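Local coordinates for uncharacterized protein (PDB 6PTM), which probably works as an exo-acting carrageenase of glycoside hydrolase family 42, cleaving units from the ends of carrageenan chains, at residues A[466-470]-A[471-475]. Sequence-based numbering, arbitrary orientation.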
ATOM      1  N   MET A 466       2.619  -0.335  -8.694  1.00 13.42           N
ATOM      2  CA  MET A 466       1.941  -0.616  -7.423  1.00 13.20           C
ATOM      3  C   MET A 466       0.516  -0.046  -7.462  1.00 12.05           C
ATOM      4  O   MET A 466       0.328   1.169  -7.674  1.00 10.84           O
ATOM      5  CB  MET A 466       2.726  -0.054  -6.239  1.00 13.87           C
ATOM      6  CG  MET A 466       2.054  -0.406  -4.917  1.00 15.46           C
ATOM      7  SD  MET A 466       2.747   0.543  -3.525  1.00 17.63           S
ATOM      8  CE  MET A 466       4.361  -0.233  -3.427  1.00 17.54           C
ATOM      9  N   PHE A 467      -0.462  -0.905  -7.178  1.00 12.50           N
ATOM     10  CA  PHE A 467      -1.904  -0.585  -7.284  1.00 12.96           C
ATOM     11  C   PHE A 467      -2.568  -0.840  -5.937  1.00 12.99           C
ATOM     12  O   PHE A 467      -2.703  -1.999  -5.557  1.00 12.45           O
ATOM     13  CB  PHE A 467      -2.548  -1.412  -8.398  1.00 13.60           C
ATOM     14  CG  PHE A 467      -3.964  -1.019  -8.737  1.00 13.72           C
ATOM     15  CD1 PHE A 467      -4.542   0.153  -8.273  1.00 13.86           C
ATOM     16  CD2 PHE A 467      -4.724  -1.842  -9.547  1.00 14.76           C
ATOM     17  CE1 PHE A 467      -5.845   0.487  -8.612  1.00 15.27           C
ATOM     18  CE2 PHE A 467      -6.011  -1.489  -9.911  1.00 15.26           C
ATOM     19  CZ  PHE A 467      -6.582  -0.343  -9.416  1.00 15.71           C
ATOM     20  N   ASN A 468      -2.863   0.232  -5.208  1.00 12.72           N
ATOM     21  CA  ASN A 468      -3.669   0.188  -3.966  1.00 13.94           C
ATOM     22  C   ASN A 468      -5.144   0.174  -4.365  1.00 13.62           C
ATOM     23  O   ASN A 468      -5.638   1.210  -4.790  1.00 13.00           O
ATOM     24  CB  ASN A 468      -3.320   1.334  -3.019  1.00 14.09           C
ATOM     25  CG  ASN A 468      -3.986   1.169  -1.678  1.00 15.22           C
ATOM     26  OD1 ASN A 468      -5.085   0.593  -1.586  1.00 16.96           O
ATOM     27  ND2 ASN A 468      -3.357   1.738  -0.651  1.00 14.87           N
ATOM     28  N   THR A 469      -5.782  -0.996  -4.287  1.00 16.18           N
ATOM     29  CA  THR A 469      -7.115  -1.295  -4.877  1.00 17.04           C
ATOM     30  C   THR A 469      -8.214  -0.947  -3.880  1.00 18.44           C
ATOM     31  O   THR A 469      -9.383  -1.020  -4.251  1.00 20.23           O
ATOM     32  CB  THR A 469      -7.212  -2.755  -5.323  1.00 18.73           C
ATOM     33  OG1 THR A 469      -6.658  -3.623  -4.319  1.00 17.39           O
ATOM     34  CG2 THR A 469      -6.499  -2.929  -6.647  1.00 19.71           C
ATOM     35  N   GLU A 470      -7.848  -0.582  -2.661  1.00 18.33           N
ATOM     36  CA  GLU A 470      -8.829  -0.039  -1.700  1.00 18.13           C
ATOM     37  C   GLU A 470      -8.089   0.870  -0.735  1.00 18.20           C
ATOM     38  O   GLU A 470      -7.782   0.421   0.381  1.00 19.24           O
ATOM     39  CB  GLU A 470      -9.556  -1.181  -0.999  1.00 18.28           C
ATOM     40  CG  GLU A 470     -10.750  -0.718  -0.189  1.00 17.61           C
ATOM     41  CD  GLU A 470     -11.397  -1.834   0.616  1.00 19.60           C
ATOM     42  OE1 GLU A 470     -11.513  -2.956   0.069  1.00 18.52           O
ATOM     43  OE2 GLU A 470     -11.694  -1.599   1.809  1.00 17.57           O
ATOM     44  N   GLY A 471      -7.814   2.098  -1.164  1.00 18.14           N
ATOM     45  CA  GLY A 471      -6.943   3.025  -0.424  1.00 18.57           C
ATOM     46  C   GLY A 471      -7.585   3.429   0.893  1.00 18.97           C
ATOM     47  O   GLY A 471      -8.744   3.948   0.872  1.00 17.97           O
ATOM     48  N   HIS A 472      -6.889   3.182   2.005  1.00 19.54           N
ATOM     49  CA  HIS A 472      -7.388   3.479   3.369  1.00 19.88           C
ATOM     50  C   HIS A 472      -6.483   4.552   3.986  1.00 20.05           C
ATOM     51  O   HIS A 472      -6.216   4.499   5.216  1.00 19.65           O
ATOM     52  CB  HIS A 472      -7.559   2.173   4.174  1.00 21.47           C
ATOM     53  CG  HIS A 472      -8.841   1.467   3.876  1.00 20.74           C
ATOM     54  ND1 HIS A 472     -10.087   2.009   4.225  1.00 23.28           N
ATOM     55  CD2 HIS A 472      -9.086   0.290   3.254  1.00 20.66           C
ATOM     56  CE1 HIS A 472     -11.037   1.192   3.793  1.00 23.74           C
ATOM     57  NE2 HIS A 472     -10.444   0.129   3.175  1.00 20.11           N
ATOM     58  N   MET A 473      -6.053   5.519   3.179  1.00 20.84           N
ATOM     59  CA  MET A 473      -5.255   6.691   3.659  1.00 20.03           C
ATOM     60  C   MET A 473      -6.153   7.880   4.012  1.00 19.70           C
ATOM     61  O   MET A 473      -5.591   8.881   4.500  1.00 21.32           O
ATOM     62  CB  MET A 473      -4.220   7.116   2.613  1.00 20.94           C
ATOM     63  CG  MET A 473      -3.136   6.061   2.417  1.00 23.03           C
ATOM     64  SD  MET A 473      -2.816   5.650   0.673  1.00 24.18           S
ATOM     65  CE  MET A 473      -2.068   7.209   0.197  1.00 22.73           C
ATOM     66  N   LEU A 474      -7.481   7.791   3.827  1.00 19.78           N
ATOM     67  CA  LEU A 474      -8.418   8.896   4.213  1.00 19.67           C
ATOM     68  C   LEU A 474      -9.336   8.453   5.371  1.00 21.33           C
ATOM     69  O   LEU A 474      -9.463   9.241   6.300  1.00 21.81           O
ATOM     70  CB  LEU A 474      -9.228   9.375   3.002  1.00 19.97           C
ATOM     71  CG  LEU A 474      -8.383   9.841   1.813  1.00 20.18           C
ATOM     72  CD1 LEU A 474      -9.277  10.235   0.653  1.00 21.55           C
ATOM     73  CD2 LEU A 474      -7.457  10.988   2.221  1.00 18.95           C
ATOM     74  N   SER A 475      -9.964   7.265   5.304  1.00 21.29           N
ATOM     75  CA  SER A 475     -10.821   6.723   6.397  1.00 23.20           C
ATOM     76  C   SER A 475     -10.654   5.199   6.547  1.00 22.45           C
ATOM     77  O   SER A 475     -10.246   4.495   5.568  1.00 21.01           O
ATOM     78  CB  SER A 475     -12.292   7.120   6.207  1.00 21.94           C
ATOM     79  OG  SER A 475     -12.836   6.524   5.041  1.00 20.22           O
TER
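E470 and H472 join in a His-carboxylate hydrogen bond where the chain turns out of a strand into a loop, in what is probably the (β/α)8 barrel of this GH42 enzyme; in such barrels the C-terminal strand ends carry the active site. NE2 of H472 donates to E470 OE2 over 2.5 Å and almost straight, at 167°. The carboxylate is met on its anti side, by a donor tilted out of its plane, and is turned 65° from the imidazole, while OE2 itself lies at the ring edge. A stretched E470 side chain, its CG swung opposite the backbone N (chi1 -169°), reaches past G471 to this edge. K394 forms a salt bridge with OE1, the other oxygen. This is the more open side, both residues being partly exposed. Without the imidazole, as with an alanine at H472, OE2 and the S475 carbonyl would probably each lose a donor, leaving K394 to hold the carboxylate. The tight side is buried and built on N468, whose OD1 accepts from E470 N at 3.2 Å in an Asx turn. N468 CG packs 3.7 Å from the CA of G471, where no side chain intervenes. Y454 OH and A425 O hold N468 ND2, and M473 SD makes a looser contact with N468 ND2 at 4.2 Å. Across the imidazole from E470, H472 ND1 donates to S475 O at 2.8 Å, within the ring plane.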